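Local coordinates for protein type IV pilus biogenesis factor PilY1 (Pseudomonas aeruginosa, PDB 3HX6) that primes type IV pilus assembly, supports twitching motility and host-cell adhesion, and through its calcium-binding C-terminal domain probably regulates pilus retraction, at residues A[332-337]-A[343-348]; A[395-400]-A[479-484]; A[412-417]-A[510-515]; A[459-464]-A[493-498]; A[540-545]-A[549-554]. The protein carries 3 engineered substitutions. All blocks are in the same frame, centred on the assembly; numbering follows the deposited sequence.

Contact 1 (A[332-337]-A[343-348]); sequences PSLVRH and YIVIFG
Tyr-343 of strand 343-348 lies across Arg-336 of strand 333-336. Tyr-343 CB starts beside the backbone carbonyl of Val-335, 3.7 Å from Val-335 O. CG turns beside its own backbone N (chi1 -78°), which lays the ring along the neighbouring strand. Tyr-343 CD2 then reaches Arg-336 N at 3.3 Å, and CE2 passes Arg-336 CA. Arg-336 CG lies over one ring face, offset toward the rim. At the tip, Tyr-343 OH sits above one face of the Arg-336 guanidinium, with the two planes 44° apart. The angle is poor for a direct bond. One water joins the groups instead: it accepts from Arg-336 NH1 at 3.1 Å and lies 2.6 Å from Tyr-343 OH.

The backbones form an antiparallel beta hairpin. Ser-333 with Ile-346 and Val-335 with Ile-344 are hydrogen-bonded pairs, each with two N-H to O bonds. The straightest runs from Ile-344 N to Val-335 O, 2.7 Å at 172°. On the face of Leu-334 and Val-345 the side chains lie side by side, and Leu-334 CD2 meets Val-345 CG2 at 3.7 Å. On the other face Val-335 CG2 packs on Ile-346 CD1.

Strand 333-336 is outermost in its sheet, while strand 343-348 also bonds to strand 367-373. Leu-277 of strand 276-281 and Tyr-269 of strand 267-272 pack against the Val-345 side, within the beta-propeller region.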
# COMPACT_ATOMS: atom_id res chain seq x y z
N PRO A 332 20.10 -0.00 16.60
CA PRO A 332 19.08 0.21 17.63
C PRO A 332 17.84 0.73 16.90
O PRO A 332 17.91 1.06 15.71
CB PRO A 332 19.68 1.32 18.50
CG PRO A 332 21.16 1.26 18.22
CD PRO A 332 21.20 0.97 16.75
N SER A 333 16.72 0.77 17.61
CA SER A 333 15.46 1.29 17.09
C SER A 333 15.02 2.27 18.16
O SER A 333 15.31 2.06 19.34
CB SER A 333 14.41 0.19 16.92
OG SER A 333 14.61 -0.51 15.71
N LEU A 334 14.33 3.33 17.77
CA LEU A 334 13.90 4.34 18.73
C LEU A 334 12.39 4.52 18.76
O LEU A 334 11.75 4.57 17.72
CB LEU A 334 14.56 5.68 18.40
CG LEU A 334 16.08 5.68 18.28
CD1 LEU A 334 16.56 7.02 17.74
CD2 LEU A 334 16.71 5.38 19.62
N VAL A 335 11.84 4.62 19.97
CA VAL A 335 10.40 4.82 20.13
C VAL A 335 10.23 5.94 21.16
O VAL A 335 10.86 5.91 22.21
CB VAL A 335 9.68 3.54 20.63
CG1 VAL A 335 8.19 3.79 20.74
CG2 VAL A 335 9.94 2.38 19.68
N ARG A 336 9.39 6.92 20.85
CA ARG A 336 9.16 8.02 21.78
C ARG A 336 8.62 7.45 23.10
O ARG A 336 7.72 6.62 23.10
CB ARG A 336 8.15 9.03 21.22
CG ARG A 336 8.11 10.33 22.01
CD ARG A 336 6.94 11.22 21.60
NE ARG A 336 7.08 11.77 20.25
CZ ARG A 336 7.91 12.76 19.91
NH1 ARG A 336 8.68 13.33 20.83
NH2 ARG A 336 7.95 13.19 18.66
N HIS A 337 9.18 7.90 24.21
CA HIS A 337 8.72 7.43 25.51
C HIS A 337 7.24 7.79 25.71
O HIS A 337 6.77 8.82 25.21
CB HIS A 337 9.58 8.05 26.61
CG HIS A 337 9.37 7.44 27.96
ND1 HIS A 337 8.32 7.79 28.78
CD2 HIS A 337 10.07 6.48 28.62
CE1 HIS A 337 8.39 7.08 29.89
NE2 HIS A 337 9.44 6.28 29.82
N TYR A 343 13.34 9.29 24.61
CA TYR A 343 13.02 8.13 23.79
C TYR A 343 13.51 6.84 24.40
O TYR A 343 14.46 6.83 25.19
CB TYR A 343 13.67 8.26 22.41
CG TYR A 343 12.96 9.19 21.45
CD1 TYR A 343 13.09 10.57 21.55
CD2 TYR A 343 12.15 8.67 20.43
CE1 TYR A 343 12.44 11.42 20.66
CE2 TYR A 343 11.50 9.51 19.54
CZ TYR A 343 11.65 10.89 19.66
OH TYR A 343 11.02 11.72 18.76
N ILE A 344 12.85 5.75 24.04
CA ILE A 344 13.26 4.45 24.50
C ILE A 344 14.14 3.91 23.39
O ILE A 344 13.70 3.77 22.25
CB ILE A 344 12.04 3.52 24.73
CG1 ILE A 344 11.18 4.09 25.87
CG2 ILE A 344 12.51 2.10 25.06
CD1 ILE A 344 9.88 3.34 26.12
N VAL A 345 15.39 3.64 23.71
CA VAL A 345 16.35 3.11 22.75
C VAL A 345 16.33 1.59 22.84
O VAL A 345 16.67 1.02 23.87
CB VAL A 345 17.76 3.64 23.03
CG1 VAL A 345 18.71 3.22 21.92
CG2 VAL A 345 17.72 5.17 23.17
N ILE A 346 15.92 0.94 21.76
CA ILE A 346 15.83 -0.51 21.75
C ILE A 346 16.98 -1.14 20.96
O ILE A 346 17.26 -0.74 19.83
CB ILE A 346 14.48 -0.96 21.15
CG1 ILE A 346 13.34 -0.30 21.93
CG2 ILE A 346 14.37 -2.48 21.18
CD1 ILE A 346 11.96 -0.54 21.35
N PHE A 347 17.65 -2.11 21.57
CA PHE A 347 18.76 -2.78 20.91
C PHE A 347 18.92 -4.20 21.45
O PHE A 347 18.61 -4.47 22.61
CB PHE A 347 20.07 -2.00 21.10
CG PHE A 347 20.36 -1.65 22.54
CD1 PHE A 347 19.71 -0.60 23.16
CD2 PHE A 347 21.29 -2.39 23.27
CE1 PHE A 347 19.97 -0.27 24.49
CE2 PHE A 347 21.56 -2.07 24.61
CZ PHE A 347 20.90 -1.01 25.22
N GLY A 348 19.38 -5.10 20.59
CA GLY A 348 19.57 -6.48 20.98
C GLY A 348 21.02 -6.88 20.81
O GLY A 348 21.75 -6.25 20.05
O HOH W 1 11.22 14.25 19.25

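Contact 2 (A[395-400]-A[479-484]); sequences QTLDLQ and WTYGLD
Trp-479 meets Gln-400 through the far end of its indole. Trp-479 CZ2 lies 3.5 Å from Gln-400 OE1 and 3.7 Å from Gln-400 CD, and Gln-400 CG approaches CH2. The amide and indole planes are 37° apart. Gln-400 reaches this far because CG lies opposite its backbone N (chi1 177°) and the chain stays extended. Its OE1 is not bonded to the indole; it accepts from Arg-413 NE, and Arg-413 also makes a cation-pi contact with Trp-479.

Both segments belong to one mixed beta-sheet, but their strands are not neighbours in it. Leu-397 and Tyr-481 have CA atoms 10.7 Å apart, so side chains alone bridge the gap. Asp-398 and Leu-399 both face Ile-414, a classic beta bulge in strand 392-405 between the two residues that make the contact.

Two places after Trp-479, Tyr-481 comes from the opposite direction to Leu-397. Leu-397 CD1 packs on Tyr-481 CE2 at 3.8 Å and lies 3.4 Å from Tyr-481 OH. Leu-397 CD2 is 4.0 Å from the same Tyr-481 CE2, so both leucine methyls meet that ring carbon. The hydroxyl is hydrogen-bonded to Glu-447 and Arg-413, which tie down the polar end beside this apolar packing.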
# COMPACT_ATOMS: atom_id res chain seq x y z
N GLN A 395 11.58 -8.99 31.47
CA GLN A 395 10.48 -9.62 30.76
C GLN A 395 11.08 -10.98 30.40
O GLN A 395 12.31 -11.12 30.34
CB GLN A 395 10.11 -8.86 29.48
CG GLN A 395 9.68 -7.40 29.66
CD GLN A 395 8.34 -7.22 30.37
OE1 GLN A 395 7.95 -6.10 30.69
NE2 GLN A 395 7.64 -8.32 30.60
N THR A 396 10.24 -11.98 30.18
CA THR A 396 10.74 -13.30 29.84
C THR A 396 9.92 -13.95 28.75
O THR A 396 8.77 -13.58 28.52
CB THR A 396 10.71 -14.23 31.07
OG1 THR A 396 9.42 -14.15 31.70
CG2 THR A 396 11.79 -13.84 32.09
N LEU A 397 10.52 -14.89 28.04
CA LEU A 397 9.80 -15.65 27.04
C LEU A 397 9.40 -16.84 27.90
O LEU A 397 10.25 -17.62 28.32
CB LEU A 397 10.73 -16.06 25.90
CG LEU A 397 11.12 -14.86 25.03
CD1 LEU A 397 11.98 -15.32 23.86
CD2 LEU A 397 9.85 -14.18 24.51
N ASP A 398 8.11 -16.94 28.19
CA ASP A 398 7.61 -17.97 29.09
C ASP A 398 7.07 -19.25 28.51
O ASP A 398 6.87 -20.22 29.24
CB ASP A 398 6.54 -17.37 30.00
CG ASP A 398 7.06 -16.21 30.80
OD1 ASP A 398 8.28 -16.19 31.08
OD2 ASP A 398 6.27 -15.32 31.17
N LEU A 399 6.84 -19.28 27.20
CA LEU A 399 6.28 -20.48 26.63
C LEU A 399 6.50 -20.60 25.13
O LEU A 399 6.39 -19.62 24.39
CB LEU A 399 4.78 -20.52 26.94
CG LEU A 399 3.88 -21.70 26.55
CD1 LEU A 399 3.66 -21.74 25.05
CD2 LEU A 399 4.50 -22.99 27.06
N GLN A 400 6.84 -21.81 24.70
CA GLN A 400 6.99 -22.11 23.29
C GLN A 400 6.04 -23.26 23.08
O GLN A 400 6.04 -24.21 23.86
CB GLN A 400 8.40 -22.56 22.93
CG GLN A 400 8.49 -22.94 21.45
CD GLN A 400 9.90 -23.25 21.00
OE1 GLN A 400 10.81 -22.46 21.21
NE2 GLN A 400 10.07 -24.41 20.37
N TRP A 479 13.28 -16.65 14.51
CA TRP A 479 12.09 -16.30 15.26
C TRP A 479 11.78 -14.82 15.05
O TRP A 479 12.65 -13.97 15.25
CB TRP A 479 12.28 -16.57 16.75
CG TRP A 479 12.09 -18.00 17.11
CD1 TRP A 479 13.02 -18.99 17.07
CD2 TRP A 479 10.87 -18.62 17.53
NE1 TRP A 479 12.46 -20.19 17.45
CE2 TRP A 479 11.14 -19.99 17.74
CE3 TRP A 479 9.57 -18.14 17.76
CZ2 TRP A 479 10.16 -20.89 18.16
CZ3 TRP A 479 8.59 -19.04 18.18
CH2 TRP A 479 8.89 -20.40 18.37
N THR A 480 10.56 -14.54 14.64
CA THR A 480 10.10 -13.17 14.42
C THR A 480 9.27 -12.78 15.64
O THR A 480 8.38 -13.52 16.04
CB THR A 480 9.20 -13.07 13.17
OG1 THR A 480 9.95 -13.46 12.01
CG2 THR A 480 8.71 -11.64 12.98
N TYR A 481 9.57 -11.63 16.22
CA TYR A 481 8.85 -11.16 17.39
C TYR A 481 8.17 -9.82 17.17
O TYR A 481 8.64 -8.99 16.39
CB TYR A 481 9.78 -11.01 18.60
CG TYR A 481 10.46 -12.28 19.08
CD1 TYR A 481 11.73 -12.64 18.62
CD2 TYR A 481 9.84 -13.10 20.03
CE1 TYR A 481 12.37 -13.79 19.09
CE2 TYR A 481 10.47 -14.25 20.51
CZ TYR A 481 11.74 -14.59 20.04
OH TYR A 481 12.37 -15.72 20.51
N GLY A 482 7.07 -9.61 17.87
CA GLY A 482 6.34 -8.36 17.82
C GLY A 482 6.14 -8.05 19.30
O GLY A 482 5.33 -8.70 19.96
N LEU A 483 6.89 -7.08 19.82
CA LEU A 483 6.79 -6.76 21.24
C LEU A 483 6.36 -5.33 21.52
O LEU A 483 6.41 -4.47 20.64
CB LEU A 483 8.14 -7.01 21.94
CG LEU A 483 8.70 -8.44 21.87
CD1 LEU A 483 10.13 -8.47 22.35
CD2 LEU A 483 7.83 -9.37 22.70
N ASP A 484 5.93 -5.08 22.75
CA ASP A 484 5.52 -3.75 23.17
C ASP A 484 6.82 -2.99 23.43
O ASP A 484 7.58 -3.34 24.33
CB ASP A 484 4.69 -3.83 24.45
CG ASP A 484 4.42 -2.47 25.07
OD1 ASP A 484 4.59 -1.44 24.39
OD2 ASP A 484 4.03 -2.45 26.26

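Contact 3 (A[412-417]-A[510-515]); sequences IRIASQ and YSYNKQ
Ile-414 sends one branch to each of Tyr-510 and Tyr-512: CG1 lies beside the backbone N (chi1 -70°) and CG2 anti to it. In Ile-412, CG1 stands between the backbone N and the carbonyl carbon (chi1 58°), and CD1 projects over the ring of Tyr-510. In both tyrosines CG lies opposite the backbone N (chi1 173° in Tyr-510), which sends the rings toward strand 408-415.

Ile-412 CD1 makes a CH-pi contact over one face of Tyr-510, 4.2 Å from the ring centroid. Ile-414 CD1 comes to the same side of that ring, but obliquely, 3.3 Å from Tyr-510 CD1 and equally close to CE1. Ile-414 CG2 sits over a face of Tyr-512, offset toward the rim and 3.9 Å from Tyr-512 CD2.

Tyr-512 and Gln-515 flank the two-residue turn of the hairpin of strands 510-511 and 516-517, which packs here on strand 408-415 of the large mixed sheet. Strand 392-405 borders the site: Leu-399 packs on Ile-414, Ala-401 touches Tyr-510, and Asp-398 touches Tyr-512.

No hydrogen bond crosses between the segments. The attraction between them is therefore that of aliphatic carbons on aromatic rings: two CH-pi contacts and close apolar packing.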
# COMPACT_ATOMS: atom_id res chain seq x y z
N ILE A 412 4.94 -21.07 18.19
CA ILE A 412 4.96 -19.72 18.72
C ILE A 412 5.57 -19.62 20.10
O ILE A 412 5.87 -20.63 20.75
CB ILE A 412 3.52 -19.15 18.76
CG1 ILE A 412 2.62 -20.03 19.62
CG2 ILE A 412 2.93 -19.11 17.36
CD1 ILE A 412 2.80 -19.89 21.11
N ARG A 413 5.77 -18.39 20.53
CA ARG A 413 6.30 -18.13 21.85
C ARG A 413 5.47 -17.03 22.47
O ARG A 413 4.96 -16.15 21.77
CB ARG A 413 7.77 -17.71 21.77
CG ARG A 413 8.71 -18.87 21.54
CD ARG A 413 10.17 -18.44 21.46
NE ARG A 413 11.04 -19.60 21.26
CZ ARG A 413 12.35 -19.51 21.02
NH1 ARG A 413 12.93 -18.32 20.95
NH2 ARG A 413 13.07 -20.62 20.86
N ILE A 414 5.28 -17.11 23.78
CA ILE A 414 4.52 -16.11 24.51
C ILE A 414 5.46 -15.43 25.48
O ILE A 414 6.26 -16.09 26.15
CB ILE A 414 3.34 -16.74 25.29
CG1 ILE A 414 2.27 -17.23 24.31
CG2 ILE A 414 2.73 -15.72 26.25
CD1 ILE A 414 2.28 -18.73 24.15
N ALA A 415 5.38 -14.11 25.53
CA ALA A 415 6.23 -13.33 26.41
C ALA A 415 5.42 -12.84 27.60
O ALA A 415 4.19 -12.77 27.53
CB ALA A 415 6.81 -12.14 25.65
N SER A 416 6.12 -12.50 28.67
CA SER A 416 5.49 -11.96 29.87
C SER A 416 4.98 -10.57 29.53
O SER A 416 5.26 -10.04 28.45
CB SER A 416 6.52 -11.87 31.01
OG SER A 416 7.64 -11.09 30.61
N GLN A 417 4.23 -9.98 30.46
CA GLN A 417 3.67 -8.65 30.24
C GLN A 417 3.78 -7.82 31.52
O GLN A 417 2.79 -7.28 32.02
CB GLN A 417 2.21 -8.77 29.81
CG GLN A 417 1.55 -7.47 29.39
CD GLN A 417 0.15 -7.70 28.85
OE1 GLN A 417 -0.12 -7.51 27.66
NE2 GLN A 417 -0.75 -8.12 29.72
N TYR A 510 -3.53 -16.72 21.34
CA TYR A 510 -3.25 -18.02 21.91
C TYR A 510 -3.72 -18.13 23.35
O TYR A 510 -3.67 -17.16 24.11
CB TYR A 510 -1.74 -18.30 21.80
CG TYR A 510 -1.26 -19.54 22.50
CD1 TYR A 510 -0.88 -19.51 23.84
CD2 TYR A 510 -1.16 -20.76 21.82
CE1 TYR A 510 -0.42 -20.65 24.49
CE2 TYR A 510 -0.70 -21.91 22.46
CZ TYR A 510 -0.33 -21.84 23.79
OH TYR A 510 0.12 -22.97 24.44
N SER A 511 -4.18 -19.32 23.72
CA SER A 511 -4.65 -19.55 25.08
C SER A 511 -3.49 -19.94 25.98
O SER A 511 -3.03 -21.08 25.97
CB SER A 511 -5.72 -20.65 25.08
OG SER A 511 -6.23 -20.85 26.39
N TYR A 512 -3.00 -18.98 26.76
CA TYR A 512 -1.89 -19.19 27.67
C TYR A 512 -2.41 -19.33 29.09
O TYR A 512 -2.72 -18.33 29.75
CB TYR A 512 -0.91 -18.02 27.57
CG TYR A 512 0.19 -18.00 28.61
CD1 TYR A 512 0.94 -19.14 28.89
CD2 TYR A 512 0.50 -16.82 29.29
CE1 TYR A 512 1.98 -19.10 29.82
CE2 TYR A 512 1.53 -16.77 30.22
CZ TYR A 512 2.27 -17.91 30.48
OH TYR A 512 3.29 -17.85 31.40
N ASN A 513 -2.50 -20.56 29.57
CA ASN A 513 -2.98 -20.81 30.93
C ASN A 513 -4.29 -20.07 31.21
O ASN A 513 -4.32 -19.12 32.00
CB ASN A 513 -1.91 -20.40 31.94
CG ASN A 513 -0.75 -21.39 32.02
OD1 ASN A 513 -0.43 -22.07 31.04
ND2 ASN A 513 -0.12 -21.46 33.18
N LYS A 514 -5.36 -20.49 30.54
CA LYS A 514 -6.69 -19.90 30.72
C LYS A 514 -6.81 -18.45 30.27
O LYS A 514 -7.81 -17.80 30.55
CB LYS A 514 -7.09 -19.98 32.19
CG LYS A 514 -7.05 -21.37 32.81
CD LYS A 514 -7.45 -21.28 34.28
CE LYS A 514 -7.52 -22.66 34.93
NZ LYS A 514 -7.98 -22.57 36.35
N GLN A 515 -5.80 -17.94 29.56
CA GLN A 515 -5.84 -16.55 29.13
C GLN A 515 -5.65 -16.35 27.62
O GLN A 515 -4.69 -16.85 27.05
CB GLN A 515 -4.77 -15.76 29.87
CG GLN A 515 -5.06 -14.28 29.99
CD GLN A 515 -5.40 -13.89 31.41
OE1 GLN A 515 -6.22 -14.55 32.06
NE2 GLN A 515 -4.79 -12.82 31.89

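Contact 4 (A[459-464]-A[493-498]); sequences VVLLQT and FTVFDL
Val-459 points CG1 at the edge of the Phe-493 ring, in the plane of the ring. Val-459 CG1 lies 3.3 Å from Phe-493 CZ and 3.4 Å from CE1, a close approach. Phe-493 CG stands between its backbone N and carbonyl carbon (chi1 53°), and this swings the ring toward the strand although the CB itself does not point there.

Leu-461 and Phe-496 are arranged differently. The two side chains slide past each other in opposite directions. Leu-461 CD2 does the touching, 3.8 Å from Phe-496 CE1 and 3.9 Å from CZ. Val-495 joins them: its CG2 lies 4.1 Å from the same Leu-461 CD2. That CG2 also sits over the centre of the Phe-496 ring, 3.9 Å above its plane. One leucine methyl therefore meets both a valine methyl and atoms CE1 and CZ of the phenylalanine that the valine covers. All these contacts are apolar, and no hydrogen bond crosses between the segments.

Segment 459-464 is part of strand 459-466, bonded on one flank to strand 477-483 and on the other to strand 454-456. Segment 493-498 belongs to the loop between strands 477-483 and 510-511. Its Phe-496 also packs on Leu-549 of strand 548-550, which places the loop between that strand and the large mixed sheet.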
# COMPACT_ATOMS: atom_id res chain seq x y z
N VAL A 459 4.47 -1.02 18.44
CA VAL A 459 5.14 -2.31 18.42
C VAL A 459 6.55 -2.24 17.86
O VAL A 459 6.87 -1.36 17.05
CB VAL A 459 4.38 -3.35 17.55
CG1 VAL A 459 2.90 -3.33 17.86
CG2 VAL A 459 4.61 -3.08 16.08
N VAL A 460 7.40 -3.15 18.30
CA VAL A 460 8.75 -3.23 17.78
C VAL A 460 8.83 -4.63 17.19
O VAL A 460 8.52 -5.61 17.86
CB VAL A 460 9.83 -3.02 18.87
CG1 VAL A 460 9.71 -4.07 19.96
CG2 VAL A 460 11.21 -3.05 18.22
N LEU A 461 9.21 -4.71 15.93
CA LEU A 461 9.30 -5.97 15.22
C LEU A 461 10.76 -6.35 15.06
O LEU A 461 11.57 -5.53 14.64
CB LEU A 461 8.63 -5.82 13.85
CG LEU A 461 7.16 -5.40 13.94
CD1 LEU A 461 6.72 -4.80 12.61
CD2 LEU A 461 6.31 -6.61 14.30
N LEU A 462 11.10 -7.58 15.39
CA LEU A 462 12.48 -8.02 15.27
C LEU A 462 12.56 -9.49 14.90
O LEU A 462 11.61 -10.25 15.08
CB LEU A 462 13.22 -7.80 16.59
CG LEU A 462 12.63 -8.53 17.80
CD1 LEU A 462 13.75 -8.97 18.72
CD2 LEU A 462 11.65 -7.64 18.54
N GLN A 463 13.71 -9.88 14.37
CA GLN A 463 13.93 -11.26 14.00
C GLN A 463 15.24 -11.70 14.61
O GLN A 463 16.26 -11.04 14.48
CB GLN A 463 14.02 -11.41 12.48
CG GLN A 463 14.22 -12.84 12.03
CD GLN A 463 14.61 -12.94 10.57
OE1 GLN A 463 15.71 -12.53 10.18
NE2 GLN A 463 13.72 -13.46 9.75
N THR A 464 15.20 -12.83 15.29
CA THR A 464 16.38 -13.36 15.92
C THR A 464 16.86 -14.60 15.16
O THR A 464 16.12 -15.20 14.38
CB THR A 464 16.08 -13.78 17.34
OG1 THR A 464 17.30 -14.12 18.01
CG2 THR A 464 15.18 -14.99 17.32
N PHE A 493 -2.59 -6.08 22.53
CA PHE A 493 -3.39 -6.30 21.33
C PHE A 493 -2.64 -7.32 20.49
O PHE A 493 -1.43 -7.48 20.64
CB PHE A 493 -3.55 -4.98 20.58
CG PHE A 493 -2.25 -4.29 20.28
CD1 PHE A 493 -1.53 -4.61 19.13
CD2 PHE A 493 -1.74 -3.34 21.15
CE1 PHE A 493 -0.31 -3.99 18.86
CE2 PHE A 493 -0.53 -2.71 20.89
CZ PHE A 493 0.19 -3.04 19.75
N THR A 494 -3.35 -8.04 19.62
CA THR A 494 -2.67 -9.03 18.80
C THR A 494 -1.92 -8.30 17.69
O THR A 494 -2.45 -7.38 17.06
CB THR A 494 -3.67 -10.10 18.25
OG1 THR A 494 -3.66 -10.12 16.82
CG2 THR A 494 -5.06 -9.83 18.76
N VAL A 495 -0.67 -8.69 17.49
CA VAL A 495 0.18 -8.05 16.50
C VAL A 495 0.20 -8.71 15.14
O VAL A 495 0.06 -8.05 14.11
CB VAL A 495 1.65 -7.94 17.04
CG1 VAL A 495 2.10 -9.29 17.57
CG2 VAL A 495 2.60 -7.48 15.93
N PHE A 496 0.35 -10.03 15.13
CA PHE A 496 0.43 -10.77 13.88
C PHE A 496 -0.83 -11.48 13.43
O PHE A 496 -1.57 -12.03 14.25
CB PHE A 496 1.54 -11.83 13.97
CG PHE A 496 2.89 -11.29 14.32
CD1 PHE A 496 3.62 -10.56 13.40
CD2 PHE A 496 3.44 -11.53 15.57
CE1 PHE A 496 4.88 -10.07 13.71
CE2 PHE A 496 4.70 -11.05 15.90
CZ PHE A 496 5.43 -10.32 14.97
N ASP A 497 -1.07 -11.47 12.13
CA ASP A 497 -2.20 -12.22 11.60
C ASP A 497 -1.55 -13.57 11.32
O ASP A 497 -1.02 -13.80 10.23
CB ASP A 497 -2.74 -11.63 10.30
CG ASP A 497 -3.66 -12.60 9.57
OD1 ASP A 497 -4.40 -13.33 10.27
OD2 ASP A 497 -3.65 -12.64 8.33
N LEU A 498 -1.58 -14.46 12.30
CA LEU A 498 -0.98 -15.78 12.16
C LEU A 498 -1.91 -16.76 11.46
O LEU A 498 -1.48 -17.83 11.03
CB LEU A 498 -0.62 -16.33 13.54
CG LEU A 498 0.34 -15.49 14.37
CD1 LEU A 498 0.48 -16.10 15.76
CD2 LEU A 498 1.70 -15.43 13.67

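Contact 5 (A[540-545]-A[549-554]); sequences PEVCSS and LTVNPG
Val-542 and Leu-549 form the hydrogen-bonded pair of this antiparallel hairpin. Val-542 N bonds to Leu-549 O at 2.9 Å, and Leu-549 N returns to Val-542 O at 2.8 Å. A third backbone bond, from Val-551 N to Pro-540 O, is almost straight at 178°. Glu-541 and Thr-550 are the non-hydrogen-bonded pair between them. There Glu-541 CA makes a CA-H...O contact with Leu-549 O at 3.3 Å.

Val-542 and Leu-549 share the face opposite Glu-541 and Thr-550, and apolar packing gathers round Val-542. Val-542 and Val-551 cross at about a right angle, and their CG1 atoms are only 3.4 Å apart, tighter than usual for two methyls. Val-542 CG1 stands between its backbone N and carbonyl carbon (chi1 61°), close to both Val-551 and Leu-549. Separately, at the open end of the hairpin, Pro-540 CG meets Pro-553 CG at 4.0 Å, and Pro-540 CB packs on Val-551 CG2.

One covalent link closes the other end: Cys-543 is in a disulfide with Cys-548, across the turn. Strand 539-543 is the middle strand of a small three-stranded sheet and bonds to strand 531-535 as well. Strand 548-550 is outermost; its Leu-549 packs on strand 521-524, and Thr-550 shares a backbone bond with Asp-497.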
# COMPACT_ATOMS: atom_id res chain seq x y z
N PRO A 540 -0.27 -2.76 6.76
CA PRO A 540 1.17 -2.99 6.92
C PRO A 540 1.43 -4.48 7.12
O PRO A 540 0.68 -5.18 7.79
CB PRO A 540 1.51 -2.17 8.16
CG PRO A 540 0.26 -2.27 8.97
CD PRO A 540 -0.82 -2.05 7.94
N GLU A 541 2.51 -4.96 6.51
CA GLU A 541 2.89 -6.36 6.61
C GLU A 541 4.37 -6.42 6.92
O GLU A 541 5.12 -5.52 6.54
CB GLU A 541 2.71 -7.11 5.30
CG GLU A 541 1.32 -7.22 4.75
CD GLU A 541 1.27 -8.28 3.66
OE1 GLU A 541 2.18 -8.30 2.81
OE2 GLU A 541 0.32 -9.09 3.66
N VAL A 542 4.79 -7.48 7.59
CA VAL A 542 6.19 -7.67 7.88
C VAL A 542 6.55 -8.98 7.18
O VAL A 542 5.87 -9.99 7.36
CB VAL A 542 6.46 -7.77 9.40
CG1 VAL A 542 5.72 -8.95 10.01
CG2 VAL A 542 7.96 -7.90 9.65
N CYS A 543 7.59 -8.95 6.36
CA CYS A 543 7.99 -10.14 5.65
C CYS A 543 9.40 -10.54 6.03
O CYS A 543 10.20 -9.71 6.45
CB CYS A 543 7.94 -9.91 4.14
SG CYS A 543 6.40 -9.22 3.44
N SER A 544 9.71 -11.82 5.87
CA SER A 544 11.04 -12.32 6.16
C SER A 544 11.48 -13.18 4.99
O SER A 544 12.39 -12.81 4.24
CB SER A 544 11.03 -13.15 7.45
OG SER A 544 10.19 -14.28 7.32
N SER A 545 10.82 -14.32 4.84
CA SER A 545 11.14 -15.25 3.78
C SER A 545 10.01 -16.26 3.69
O SER A 545 9.65 -16.88 4.69
CB SER A 545 12.46 -15.96 4.08
OG SER A 545 12.78 -16.89 3.06
N LEU A 549 3.52 -11.40 7.10
CA LEU A 549 2.45 -11.42 8.08
C LEU A 549 1.84 -10.04 8.23
O LEU A 549 2.54 -9.07 8.51
CB LEU A 549 2.97 -11.91 9.43
CG LEU A 549 3.66 -13.27 9.47
CD1 LEU A 549 4.23 -13.51 10.86
CD2 LEU A 549 2.68 -14.38 9.11
N THR A 550 0.53 -9.95 8.03
CA THR A 550 -0.15 -8.68 8.19
C THR A 550 0.06 -8.33 9.66
O THR A 550 -0.06 -9.19 10.53
CB THR A 550 -1.67 -8.81 7.91
OG1 THR A 550 -1.87 -9.32 6.58
CG2 THR A 550 -2.35 -7.45 8.03
N VAL A 551 0.38 -7.07 9.94
CA VAL A 551 0.62 -6.67 11.31
C VAL A 551 -0.26 -5.51 11.77
O VAL A 551 -0.73 -4.70 10.98
CB VAL A 551 2.09 -6.28 11.54
CG1 VAL A 551 2.97 -7.50 11.40
CG2 VAL A 551 2.51 -5.22 10.53
N ASN A 552 -0.48 -5.46 13.08
CA ASN A 552 -1.28 -4.41 13.69
C ASN A 552 -0.37 -3.61 14.62
O ASN A 552 -0.00 -4.07 15.69
CB ASN A 552 -2.44 -5.03 14.46
CG ASN A 552 -3.22 -4.00 15.26
OD1 ASN A 552 -3.34 -2.84 14.85
ND2 ASN A 552 -3.76 -4.42 16.40
N PRO A 553 0.01 -2.39 14.20
CA PRO A 553 0.88 -1.50 14.97
C PRO A 553 0.29 -1.12 16.32
O PRO A 553 1.00 -0.61 17.19
CB PRO A 553 1.03 -0.28 14.05
CG PRO A 553 0.80 -0.84 12.68
CD PRO A 553 -0.37 -1.77 12.92
N GLY A 554 -1.00 -1.36 16.50
CA GLY A 554 -1.64 -1.03 17.75
C GLY A 554 -2.86 -0.15 17.55
O GLY A 554 -3.00 0.49 16.50

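Contacts 1 and 5 are hairpins held by backbone bonds; contacts 2, 3 and 4 are side-chain packing. Contacts 1 to 4 all reach the large mixed sheet, and contact 5 belongs to a separate small one. Contact 3 is only partly buried and relies on aliphatic-aromatic packing at the edge of the fold. The others are buried, and contact 2 has polar groups satisfied by Arg-413 and Glu-447 beside its apolar packing. Contacts 2 and 3 use neighbouring strands, 392-405 and 408-415, and contacts 2 and 4 use 477-483 and 459-466. Backbone bonds between 493-498 and 549-554 join contacts 4 and 5. Contact 1 touches contact 4 through Ile-346 and Val-460.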